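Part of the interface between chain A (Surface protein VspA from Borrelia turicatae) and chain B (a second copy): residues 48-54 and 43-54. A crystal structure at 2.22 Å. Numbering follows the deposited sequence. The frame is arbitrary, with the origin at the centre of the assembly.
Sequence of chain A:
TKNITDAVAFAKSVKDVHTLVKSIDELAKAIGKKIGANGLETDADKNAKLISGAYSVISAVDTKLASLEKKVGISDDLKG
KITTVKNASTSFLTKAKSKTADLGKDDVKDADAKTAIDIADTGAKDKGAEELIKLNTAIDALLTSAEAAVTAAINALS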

# COMPACT_ATOMS: atom_id res chain seq x y z
N ALA A 48 -11.18 14.19 4.76
CA ALA A 48 -9.84 14.80 4.79
C ALA A 48 -8.66 13.90 5.21
O ALA A 48 -7.68 13.80 4.48
CB ALA A 48 -9.84 16.05 5.65
N LYS A 49 -8.77 13.25 6.37
CA LYS A 49 -7.69 12.38 6.88
C LYS A 49 -7.36 11.18 6.00
O LYS A 49 -6.24 10.67 6.05
CB LYS A 49 -7.96 11.94 8.33
CG LYS A 49 -7.20 12.76 9.37
CD LYS A 49 -7.55 14.24 9.27
CE LYS A 49 -7.02 15.06 10.44
NZ LYS A 49 -8.04 16.06 10.86
N LEU A 50 -8.35 10.70 5.26
CA LEU A 50 -8.16 9.57 4.36
C LEU A 50 -7.32 10.08 3.18
O LEU A 50 -6.41 9.39 2.72
CB LEU A 50 -9.50 8.99 3.89
CG LEU A 50 -9.46 7.93 2.80
CD1 LEU A 50 -8.67 6.69 3.24
CD2 LEU A 50 -10.88 7.55 2.36
N ILE A 51 -7.61 11.30 2.71
CA ILE A 51 -6.85 11.88 1.61
C ILE A 51 -5.42 12.12 2.12
O ILE A 51 -4.47 11.99 1.36
CB ILE A 51 -7.45 13.18 1.07
CG1 ILE A 51 -8.96 13.08 0.86
CG2 ILE A 51 -6.76 13.57 -0.26
CD1 ILE A 51 -9.43 11.85 0.10
N SER A 52 -5.27 12.48 3.39
CA SER A 52 -3.94 12.72 3.96
C SER A 52 -3.15 11.41 3.87
O SER A 52 -1.96 11.43 3.56
CB SER A 52 -4.00 13.24 5.41
OG SER A 52 -4.64 14.51 5.49
N GLY A 53 -3.82 10.29 4.15
CA GLY A 53 -3.21 8.97 4.10
C GLY A 53 -2.69 8.65 2.71
O GLY A 53 -1.57 8.17 2.55
N ALA A 54 -3.53 8.91 1.71
CA ALA A 54 -3.19 8.69 0.31
C ALA A 54 -2.00 9.56 -0.04
O ALA A 54 -1.06 9.12 -0.70
CB ALA A 54 -4.36 9.05 -0.58
N ASP B 43 -3.08 18.86 12.36
CA ASP B 43 -4.51 19.14 12.44
C ASP B 43 -5.11 17.88 13.05
O ASP B 43 -5.60 17.00 12.35
CB ASP B 43 -5.11 19.45 11.07
CG ASP B 43 -6.57 19.84 11.15
OD1 ASP B 43 -6.88 20.83 11.85
OD2 ASP B 43 -7.48 19.22 10.58
N ALA B 44 -5.03 17.82 14.38
CA ALA B 44 -5.50 16.69 15.19
C ALA B 44 -6.95 16.17 15.05
O ALA B 44 -7.87 16.89 14.62
CB ALA B 44 -5.23 17.00 16.68
N ASP B 45 -7.11 14.90 15.45
CA ASP B 45 -8.37 14.15 15.47
C ASP B 45 -9.10 13.95 14.13
O ASP B 45 -8.51 14.10 13.06
CB ASP B 45 -9.33 14.74 16.51
CG ASP B 45 -8.64 15.18 17.78
OD1 ASP B 45 -7.50 14.72 18.03
OD2 ASP B 45 -9.17 15.98 18.59
N LYS B 46 -10.37 13.54 14.21
CA LYS B 46 -11.24 13.29 13.05
C LYS B 46 -10.61 12.23 12.12
O LYS B 46 -10.71 12.33 10.90
CB LYS B 46 -11.49 14.60 12.28
CG LYS B 46 -11.88 15.81 13.15
CD LYS B 46 -11.35 17.11 12.55
CE LYS B 46 -11.44 18.28 13.54
NZ LYS B 46 -12.85 18.64 13.88
N ASN B 47 -10.02 11.21 12.72
CA ASN B 47 -9.34 10.15 11.98
C ASN B 47 -10.15 8.95 11.46
O ASN B 47 -9.59 8.10 10.77
CB ASN B 47 -8.18 9.62 12.85
CG ASN B 47 -7.12 10.67 13.09
OD1 ASN B 47 -6.33 10.98 12.20
ND2 ASN B 47 -7.10 11.23 14.29
N ALA B 48 -11.44 8.90 11.76
CA ALA B 48 -12.29 7.79 11.32
C ALA B 48 -12.03 7.27 9.90
O ALA B 48 -11.71 6.11 9.72
CB ALA B 48 -13.75 8.14 11.47
N LYS B 49 -12.14 8.16 8.92
CA LYS B 49 -11.95 7.80 7.52
C LYS B 49 -10.56 7.24 7.18
O LYS B 49 -10.43 6.40 6.30
CB LYS B 49 -12.36 8.96 6.61
CG LYS B 49 -13.79 8.86 6.09
CD LYS B 49 -14.82 8.90 7.21
CE LYS B 49 -16.22 8.56 6.70
NZ LYS B 49 -17.24 9.51 7.21
N LEU B 50 -9.53 7.72 7.87
CA LEU B 50 -8.17 7.24 7.65
C LEU B 50 -8.08 5.78 8.13
O LEU B 50 -7.46 4.94 7.47
CB LEU B 50 -7.15 8.11 8.39
CG LEU B 50 -5.71 7.58 8.49
CD1 LEU B 50 -5.13 7.32 7.11
CD2 LEU B 50 -4.83 8.55 9.26
N ILE B 51 -8.69 5.49 9.28
CA ILE B 51 -8.68 4.13 9.82
C ILE B 51 -9.48 3.22 8.90
O ILE B 51 -9.12 2.06 8.72
CB ILE B 51 -9.21 4.04 11.27
CG1 ILE B 51 -8.65 5.16 12.17
CG2 ILE B 51 -8.81 2.70 11.87
CD1 ILE B 51 -7.15 5.34 12.10
N SER B 52 -10.55 3.74 8.32
CA SER B 52 -11.37 2.97 7.39
C SER B 52 -10.51 2.61 6.19
O SER B 52 -10.67 1.55 5.59
CB SER B 52 -12.57 3.79 6.92
OG SER B 52 -13.46 4.02 7.98
N GLY B 53 -9.61 3.53 5.82
CA GLY B 53 -8.70 3.33 4.69
C GLY B 53 -7.76 2.18 4.99
O GLY B 53 -7.56 1.32 4.15
N ALA B 54 -7.23 2.17 6.20
CA ALA B 54 -6.32 1.14 6.67
C ALA B 54 -7.07 -0.21 6.74
O ALA B 54 -6.50 -1.26 6.43
CB ALA B 54 -5.77 1.52 8.03
O HOH W 1 -11.31 13.18 8.07

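Residues 48-54 form a helix in both chains, and the two helices cross at 47° between their N-to-C directions. Their axes come within 7.0 Å. The crossing centres on the two copies of one leucine, with Leu A50 CA 4.0 Å from Leu B50 CA.

Glycine makes the room. Leu A50 CD1 sits 3.7 Å from Gly B53 CA, and Gly A53 CA sits 3.9 Å from Leu B50 CD1. A CB on either glycine would point toward the other helix and clash, 2.8 Å from Leu B50 CD1 for Gly A53 and 2.5 Å from Leu A50 CD1 for Gly B53. The two leucines share the same rotamer, chi1 t and chi2 p, and each sets its CD1 against the other chain's glycine. Each leucine also meets the preceding lysine of the other chain. Leu A50 CD1 lies 3.5 Å from Lys B49 O, and Lys A49 O lies 3.6 Å from Leu B50 CB. These are van der Waals contacts.

The polar contacts are less even. Lys A49 reaches over the chain B loop before the helix, and its amine meets several oxygens there. Lys A49 NZ forms a salt bridge with Asp B43 OD2 at 3.2 Å, which is also a hydrogen bond. Lys A49 NZ also donates to Asp B45 O at 3.0 Å and, weakly, to Asp B43 O at 3.0 Å. One positive charge thus ties a carboxylate and two carbonyls together. The aliphatic part of the chain packs along the same loop, with Lys A49 CG 3.5 Å from Asn B47 OD1. Lys B49 also starts toward the other chain, but its end leads away and its NZ is hydrogen-bonded elsewhere in the structure.

Water 1 bridges the backbones, its oxygen accepting from Lys A49 N at 3.1 Å and donating to Lys B46 O at 3.0 Å.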